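PDB 3SGH: SusD homolog from Bacteroides thetaiotaomicron, which probably binds a sugar or glycan at the cell surface, as the outer-membrane SusD-like lipoproteins of Bacteroides do. Local coordinates for residues Trp144-Ile155 with Ala188-Ile199; Met220-Tyr228 with Lys346-Glu354. All blocks are in the same frame, centred on the assembly; numbering follows the deposited sequence.

Contact 1 (Trp144-Ile155 with Ala188-Ile199)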
# COMPACT_ATOMS: atom_id res chain seq x y z
N TRP A 144 11.33 13.04 0.41
CA TRP A 144 10.99 12.46 -0.88
C TRP A 144 12.14 12.62 -1.87
O TRP A 144 12.53 11.68 -2.55
CB TRP A 144 9.68 13.04 -1.39
CG TRP A 144 8.47 12.38 -0.71
CD1 TRP A 144 7.77 12.86 0.35
CD2 TRP A 144 7.89 11.09 -1.00
NE1 TRP A 144 6.79 12.02 0.71
CE2 TRP A 144 6.84 10.90 -0.08
CE3 TRP A 144 8.14 10.11 -1.95
CZ2 TRP A 144 6.03 9.77 -0.09
CZ3 TRP A 144 7.37 8.95 -1.94
CH2 TRP A 144 6.34 8.79 -1.01
N HIS A 145 12.69 13.83 -1.95
CA HIS A 145 13.84 14.06 -2.87
C HIS A 145 15.08 13.24 -2.50
O HIS A 145 15.72 12.61 -3.39
CB HIS A 145 14.17 15.54 -2.97
CG HIS A 145 13.17 16.33 -3.77
ND1 HIS A 145 13.53 17.40 -4.55
CD2 HIS A 145 11.83 16.22 -3.88
CE1 HIS A 145 12.45 17.92 -5.11
NE2 HIS A 145 11.40 17.22 -4.71
N ALA A 146 15.40 13.20 -1.20
CA ALA A 146 16.50 12.37 -0.71
C ALA A 146 16.31 10.90 -1.06
O ALA A 146 17.28 10.26 -1.45
CB ALA A 146 16.67 12.51 0.80
N MSE A 147 15.08 10.38 -0.90
CA MSE A 147 14.79 8.98 -1.20
C MSE A 147 14.93 8.71 -2.70
O MSE A 147 15.48 7.67 -3.07
CB MSE A 147 13.42 8.51 -0.65
CG MSE A 147 13.36 8.48 0.82
SE MSE A 147 11.72 7.70 1.48
CE MSE A 147 10.57 9.14 0.87
N PHE A 148 14.46 9.62 -3.57
CA PHE A 148 14.71 9.48 -5.02
C PHE A 148 16.22 9.42 -5.33
O PHE A 148 16.67 8.58 -6.11
CB PHE A 148 14.06 10.62 -5.84
CG PHE A 148 12.57 10.45 -6.11
CD1 PHE A 148 12.13 9.48 -6.98
CD2 PHE A 148 11.62 11.26 -5.47
CE1 PHE A 148 10.81 9.28 -7.24
CE2 PHE A 148 10.28 11.09 -5.74
CZ PHE A 148 9.86 10.10 -6.63
N ASP A 149 16.99 10.29 -4.68
CA ASP A 149 18.45 10.28 -4.84
C ASP A 149 19.09 8.93 -4.46
O ASP A 149 19.94 8.41 -5.20
CB ASP A 149 19.11 11.44 -4.09
CG ASP A 149 18.70 12.81 -4.64
OD1 ASP A 149 18.20 12.89 -5.78
OD2 ASP A 149 18.88 13.82 -3.91
N ASP A 150 18.69 8.37 -3.32
CA ASP A 150 19.30 7.13 -2.87
C ASP A 150 18.85 5.99 -3.79
O ASP A 150 19.62 5.08 -4.13
CB ASP A 150 18.91 6.87 -1.42
CG ASP A 150 19.69 7.76 -0.43
OD1 ASP A 150 20.75 8.31 -0.80
OD2 ASP A 150 19.25 7.87 0.72
N LEU A 151 17.60 6.06 -4.21
CA LEU A 151 17.04 5.03 -5.08
C LEU A 151 17.79 5.09 -6.41
O LEU A 151 18.13 4.06 -6.98
CB LEU A 151 15.53 5.24 -5.24
CG LEU A 151 14.83 4.20 -6.13
CD1 LEU A 151 15.05 2.80 -5.66
CD2 LEU A 151 13.30 4.54 -6.19
N ASP A 152 18.11 6.29 -6.92
CA ASP A 152 18.87 6.38 -8.18
C ASP A 152 20.25 5.76 -8.07
O ASP A 152 20.78 5.15 -9.03
CB ASP A 152 18.98 7.85 -8.63
CG ASP A 152 17.69 8.36 -9.29
OD1 ASP A 152 16.88 7.53 -9.77
OD2 ASP A 152 17.49 9.62 -9.35
N ASN A 153 20.87 5.93 -6.91
CA ASN A 153 22.18 5.35 -6.65
C ASN A 153 22.08 3.82 -6.67
O ASN A 153 22.90 3.18 -7.28
CB ASN A 153 22.69 5.78 -5.29
CG ASN A 153 24.15 5.38 -5.07
OD1 ASN A 153 25.04 5.96 -5.71
ND2 ASN A 153 24.40 4.36 -4.19
N ALA A 154 21.04 3.27 -6.03
CA ALA A 154 20.81 1.82 -6.04
C ALA A 154 20.58 1.30 -7.46
O ALA A 154 21.17 0.26 -7.85
CB ALA A 154 19.65 1.49 -5.15
N ILE A 155 19.78 2.03 -8.23
CA ILE A 155 19.51 1.70 -9.62
C ILE A 155 20.79 1.65 -10.45
O ILE A 155 20.96 0.72 -11.24
CB ILE A 155 18.44 2.67 -10.27
CG1 ILE A 155 17.06 2.37 -9.66
CG2 ILE A 155 18.45 2.55 -11.78
CD1 ILE A 155 15.96 3.43 -9.93
N ALA A 188 12.97 -1.75 -8.69
CA ALA A 188 13.42 -0.44 -8.27
C ALA A 188 12.82 0.69 -9.14
O ALA A 188 12.41 1.73 -8.62
CB ALA A 188 14.95 -0.37 -8.25
N ASN A 189 12.81 0.50 -10.46
CA ASN A 189 12.20 1.50 -11.36
C ASN A 189 10.70 1.60 -11.19
O ASN A 189 10.14 2.70 -11.30
CB ASN A 189 12.58 1.21 -12.81
CG ASN A 189 13.99 1.72 -13.12
OD1 ASN A 189 14.26 2.91 -13.00
ND2 ASN A 189 14.89 0.81 -13.51
N THR A 190 10.04 0.50 -10.84
CA THR A 190 8.60 0.53 -10.66
C THR A 190 8.29 1.28 -9.35
O THR A 190 7.34 2.05 -9.26
CB THR A 190 7.98 -0.88 -10.62
OG1 THR A 190 8.32 -1.60 -11.82
CG2 THR A 190 6.47 -0.83 -10.50
N LEU A 191 9.13 1.08 -8.35
CA LEU A 191 9.01 1.86 -7.09
C LEU A 191 9.25 3.32 -7.33
O LEU A 191 8.49 4.19 -6.83
CB LEU A 191 10.06 1.39 -6.08
CG LEU A 191 10.08 2.10 -4.72
CD1 LEU A 191 8.73 2.01 -3.97
CD2 LEU A 191 11.25 1.56 -3.85
N LYS A 192 10.25 3.61 -8.14
CA LYS A 192 10.54 4.98 -8.54
C LYS A 192 9.30 5.58 -9.20
O LYS A 192 8.90 6.69 -8.89
CB LYS A 192 11.74 5.06 -9.46
CG LYS A 192 12.13 6.48 -9.88
CD LYS A 192 13.49 6.43 -10.63
CE LYS A 192 13.91 7.78 -11.16
NZ LYS A 192 15.27 7.79 -11.77
N LEU A 193 8.66 4.83 -10.08
CA LEU A 193 7.43 5.31 -10.74
C LEU A 193 6.25 5.48 -9.77
O LEU A 193 5.52 6.50 -9.84
CB LEU A 193 7.06 4.40 -11.90
CG LEU A 193 5.85 4.78 -12.73
CD1 LEU A 193 6.04 6.18 -13.31
CD2 LEU A 193 5.65 3.74 -13.85
N ARG A 194 6.08 4.53 -8.85
CA ARG A 194 5.05 4.66 -7.77
C ARG A 194 5.23 5.95 -6.98
O ARG A 194 4.27 6.74 -6.77
CB ARG A 194 5.12 3.50 -6.80
CG ARG A 194 4.12 3.63 -5.65
CD ARG A 194 4.43 2.62 -4.53
NE ARG A 194 4.09 1.25 -4.89
CZ ARG A 194 4.28 0.20 -4.08
NH1 ARG A 194 4.85 0.36 -2.87
NH2 ARG A 194 3.97 -1.01 -4.47
N MSE A 195 6.47 6.19 -6.56
CA MSE A 195 6.81 7.40 -5.81
C MSE A 195 6.55 8.68 -6.60
O MSE A 195 5.96 9.66 -6.05
CB MSE A 195 8.28 7.30 -5.31
CG MSE A 195 8.44 6.13 -4.38
SE MSE A 195 10.32 5.90 -3.90
CE MSE A 195 10.68 7.69 -3.35
N ALA A 196 6.94 8.67 -7.87
CA ALA A 196 6.76 9.81 -8.77
C ALA A 196 5.27 10.15 -8.90
O ALA A 196 4.87 11.30 -8.77
CB ALA A 196 7.36 9.52 -10.16
N ILE A 197 4.44 9.14 -9.15
CA ILE A 197 2.98 9.34 -9.24
C ILE A 197 2.45 9.88 -7.91
O ILE A 197 1.65 10.81 -7.88
CB ILE A 197 2.24 8.03 -9.67
CG1 ILE A 197 2.48 7.79 -11.19
CG2 ILE A 197 0.70 8.09 -9.28
CD1 ILE A 197 1.66 8.76 -12.13
N ARG A 198 2.98 9.37 -6.80
CA ARG A 198 2.44 9.78 -5.49
C ARG A 198 2.65 11.25 -5.19
O ARG A 198 1.76 11.89 -4.57
CB ARG A 198 3.01 8.94 -4.38
CG ARG A 198 2.31 9.29 -3.05
CD ARG A 198 2.27 8.24 -2.13
NE ARG A 198 1.68 7.03 -2.65
CZ ARG A 198 1.94 5.86 -2.12
NH1 ARG A 198 2.74 5.78 -1.04
NH2 ARG A 198 1.39 4.75 -2.63
N ILE A 199 3.82 11.78 -5.61
CA ILE A 199 4.12 13.20 -5.43
C ILE A 199 3.78 14.14 -6.62
O ILE A 199 4.13 15.36 -6.59
CB ILE A 199 5.57 13.42 -4.94
CG1 ILE A 199 6.61 13.09 -6.01
CG2 ILE A 199 5.85 12.62 -3.65
CD1 ILE A 199 7.93 13.86 -5.77
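The selenomethionine at Met195 reaches to two aromatic rings of the facing helix and sets its methyl almost squarely over one of them: CE lies 4.0 Å from the centroid of the Phe148 ring and only 4° off the ring normal. The CH-pi contact is joined by a longer Met-aromatic one, since SE also stands above that face. A bend at the end of the chain brings the methyl round to this place, where it also rests 3.8 Å from Trp144 CE3, while CG of Met195 lies at the indole edge, in the ring plane. Met195 is thus a knob in a hole made by Trp144, Met147, Phe148 and Leu151.

The Trp144 ring is clamped. Ile199 CG2 covers one face, 3.7 Å from CD2 of Trp144, and Met147 CE from its own helix takes the opposite face. Phe148 points its edge at the backbone, so that Lys192 O and Ala196 N lie near the ring plane, and its CE2 meets Ile199 CD1.

Further along, Leu151 CD2 packs 3.7 Å from Lys192 CB, and Ile155 CG1 lies against the methyl of Ala188. The one charged pair crosses here. With CG anti to the backbone N (chi1 -178°) and all later torsions extended, Lys192 runs past Phe148 and Ile155 and places NZ 2.6 Å from Asp152 OD1, on the syn side, somewhat out of the carboxylate plane. Glu213 is a second salt-bridge partner, so two acids probably balance the ammonium of this buried residue.

The segments run antiparallel, at 162° with axes 10.3 Å apart, and their knobs-into-holes packing is that of neighbouring helices in an alpha-alpha superhelix, consistent with the TPR-like fold of SusD proteins.

Contact 2 (Met220-Tyr228 with Lys346-Glu354)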
# COMPACT_ATOMS: atom_id res chain seq x y z
N MSE A 220 8.35 -3.20 -14.33
CA MSE A 220 7.83 -4.57 -14.47
C MSE A 220 6.91 -4.65 -15.70
O MSE A 220 6.15 -3.71 -15.99
CB MSE A 220 7.05 -5.00 -13.24
CG MSE A 220 7.86 -5.10 -11.99
SE MSE A 220 6.71 -5.64 -10.54
CE MSE A 220 8.13 -5.62 -9.22
N GLU A 221 7.00 -5.75 -16.43
CA GLU A 221 6.23 -5.94 -17.67
C GLU A 221 5.42 -7.23 -17.74
O GLU A 221 4.43 -7.26 -18.47
CB GLU A 221 7.15 -5.90 -18.88
CG GLU A 221 7.82 -4.56 -19.07
CD GLU A 221 6.88 -3.48 -19.61
OE1 GLU A 221 5.64 -3.69 -19.68
OE2 GLU A 221 7.41 -2.40 -20.00
N SER A 222 5.79 -8.22 -16.95
CA SER A 222 5.10 -9.51 -16.97
C SER A 222 4.96 -10.09 -15.58
O SER A 222 5.67 -9.67 -14.64
CB SER A 222 5.87 -10.51 -17.83
OG SER A 222 7.13 -10.79 -17.27
N VAL A 223 4.04 -11.04 -15.42
CA VAL A 223 3.77 -11.63 -14.09
C VAL A 223 5.00 -12.25 -13.42
O VAL A 223 5.08 -12.25 -12.19
CB VAL A 223 2.57 -12.63 -14.10
CG1 VAL A 223 1.29 -11.89 -14.46
CG2 VAL A 223 2.82 -13.80 -15.04
N GLY A 224 5.95 -12.73 -14.21
CA GLY A 224 7.21 -13.28 -13.67
C GLY A 224 8.09 -12.24 -13.00
O GLY A 224 9.05 -12.56 -12.33
N ASP A 225 7.76 -10.97 -13.21
CA ASP A 225 8.48 -9.88 -12.59
C ASP A 225 8.00 -9.51 -11.18
O ASP A 225 8.70 -8.81 -10.42
CB ASP A 225 8.36 -8.63 -13.48
CG ASP A 225 9.01 -8.79 -14.85
OD1 ASP A 225 9.88 -9.64 -15.02
OD2 ASP A 225 8.64 -8.02 -15.80
N SER A 226 6.79 -9.94 -10.83
CA SER A 226 6.18 -9.57 -9.57
C SER A 226 7.00 -10.06 -8.40
O SER A 226 7.62 -11.12 -8.47
CB SER A 226 4.77 -10.17 -9.48
OG SER A 226 3.92 -9.58 -10.51
N SER A 227 6.97 -9.31 -7.31
CA SER A 227 7.72 -9.64 -6.10
C SER A 227 6.81 -10.18 -5.01
O SER A 227 5.81 -9.51 -4.62
CB SER A 227 8.41 -8.39 -5.54
OG SER A 227 9.08 -8.71 -4.34
N TYR A 228 7.21 -11.35 -4.51
CA TYR A 228 6.60 -12.00 -3.33
C TYR A 228 7.67 -12.41 -2.28
O TYR A 228 8.79 -12.74 -2.64
CB TYR A 228 5.91 -13.26 -3.73
CG TYR A 228 4.69 -13.13 -4.60
CD1 TYR A 228 4.82 -13.03 -5.98
CD2 TYR A 228 3.42 -13.20 -4.07
CE1 TYR A 228 3.70 -12.92 -6.81
CE2 TYR A 228 2.29 -13.18 -4.89
CZ TYR A 228 2.45 -13.02 -6.26
OH TYR A 228 1.36 -12.96 -7.10
N LYS A 346 -3.66 -3.59 -20.37
CA LYS A 346 -2.50 -4.41 -20.00
C LYS A 346 -2.56 -4.74 -18.51
O LYS A 346 -2.36 -5.90 -18.10
CB LYS A 346 -1.18 -3.69 -20.36
CG LYS A 346 0.05 -4.49 -20.09
CD LYS A 346 1.33 -3.65 -20.26
CE LYS A 346 2.50 -4.36 -19.61
NZ LYS A 346 2.97 -5.52 -20.39
N GLY A 347 -2.83 -3.72 -17.70
CA GLY A 347 -2.93 -3.87 -16.25
C GLY A 347 -4.00 -4.86 -15.83
O GLY A 347 -3.76 -5.72 -14.96
N VAL A 348 -5.17 -4.74 -16.44
CA VAL A 348 -6.29 -5.64 -16.11
C VAL A 348 -5.91 -7.06 -16.49
O VAL A 348 -6.09 -7.99 -15.71
CB VAL A 348 -7.59 -5.23 -16.81
CG1 VAL A 348 -8.71 -6.21 -16.46
CG2 VAL A 348 -7.98 -3.80 -16.38
N ARG A 349 -5.32 -7.24 -17.68
CA ARG A 349 -4.94 -8.60 -18.12
C ARG A 349 -3.81 -9.19 -17.24
O ARG A 349 -3.84 -10.38 -16.91
CB ARG A 349 -4.53 -8.61 -19.58
CG ARG A 349 -5.69 -8.38 -20.55
CD ARG A 349 -5.20 -8.43 -21.99
NE ARG A 349 -6.26 -7.92 -22.85
CZ ARG A 349 -7.30 -8.64 -23.24
NH1 ARG A 349 -7.39 -9.91 -22.90
NH2 ARG A 349 -8.23 -8.08 -24.00
N LEU A 350 -2.86 -8.37 -16.82
CA LEU A 350 -1.81 -8.82 -15.90
C LEU A 350 -2.36 -9.26 -14.56
O LEU A 350 -1.87 -10.19 -13.94
CB LEU A 350 -0.77 -7.71 -15.65
CG LEU A 350 0.24 -7.53 -16.78
CD1 LEU A 350 1.07 -6.34 -16.38
CD2 LEU A 350 1.08 -8.80 -16.94
N SER A 351 -3.37 -8.55 -14.09
CA SER A 351 -3.98 -8.84 -12.79
C SER A 351 -4.69 -10.17 -12.83
O SER A 351 -4.56 -11.00 -11.92
CB SER A 351 -5.01 -7.74 -12.50
OG SER A 351 -5.70 -8.02 -11.31
N PHE A 352 -5.47 -10.40 -13.89
CA PHE A 352 -6.09 -11.69 -14.08
C PHE A 352 -5.03 -12.78 -14.17
O PHE A 352 -5.13 -13.78 -13.48
CB PHE A 352 -6.93 -11.74 -15.36
CG PHE A 352 -8.33 -11.20 -15.21
CD1 PHE A 352 -8.58 -9.91 -14.76
CD2 PHE A 352 -9.42 -11.97 -15.55
CE1 PHE A 352 -9.90 -9.42 -14.67
CE2 PHE A 352 -10.70 -11.45 -15.48
CZ PHE A 352 -10.94 -10.21 -15.03
N GLU A 353 -4.02 -12.55 -15.00
CA GLU A 353 -2.96 -13.51 -15.17
C GLU A 353 -2.24 -13.84 -13.85
O GLU A 353 -1.96 -14.99 -13.56
CB GLU A 353 -1.94 -13.04 -16.23
CG GLU A 353 -0.95 -14.15 -16.56
CD GLU A 353 0.07 -13.74 -17.61
OE1 GLU A 353 0.08 -12.54 -17.99
OE2 GLU A 353 0.88 -14.63 -18.01
N GLU A 354 -1.90 -12.80 -13.09
CA GLU A 354 -1.22 -12.96 -11.82
C GLU A 354 -1.94 -13.95 -10.91
O GLU A 354 -1.28 -14.73 -10.18
CB GLU A 354 -1.17 -11.61 -11.11
CG GLU A 354 -0.34 -11.55 -9.86
CD GLU A 354 1.15 -11.52 -10.16
OE1 GLU A 354 1.56 -10.78 -11.10
OE2 GLU A 354 1.91 -12.19 -9.44
O HOH W 1 2.66 -11.76 -18.01
O HOH W 2 3.67 -13.88 -10.43
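Tyr228 and Glu354 reach for each other from opposite directions, ring and carboxylate planes 34° apart, and OH of Tyr228 gives a short 2.5 Å hydrogen bond to OE2 of Glu354 on its anti side, a little out of the plane. The other oxygen, OE1, accepts from Ser226 OG at 2.7 Å, on the syn side but 33° out of the carboxylate plane. Glu354 gets there by a bend at chi2 (75°), which turns the acid back along the flank of Val223. A water adds a further bond, linking OE2 to Val223 O. Were an alanine here instead of Glu354, the Tyr228 and Ser226 hydroxyls would probably lose their shared acceptor, and this end of the loop would be held less firmly. The contact fastens the loop leading into the small antiparallel sheet of 227-229 and 314-317 to the C-terminal half of helix 340-354. Val223 lies between the two glutamates, CG2 3.6 Å from Glu353 OE2, and CG1 touches Leu350 CD2. At the far end Lys346 crosses Glu221 at about a right angle; its NZ meets Glu221 O in the carbonyl plane, 3.0 Å away, and pairs with OE1, while Arg326 holds OE2 of that acid.

Contact 1 and contact 2 follow one another along the chain, their centres 21 Å apart, and meet directly where Thr190 OG1 of 188-199 lies 3.0 Å from Met220 N of 220-228, a probable hydrogen bond. Helix 319-331 also bridges them: it packs against Thr190, Leu193 and Ile197 of 188-199, and against Met220 of 220-228 and Lys346 and Leu350 of 346-354. The two differ in kind. Contact 1 is a buried helix pair, its centre about 15 Å from the centre of the chain; contact 2, its centre about 17 Å from that of the chain, is a partly buried, largely polar tie between loop and helix.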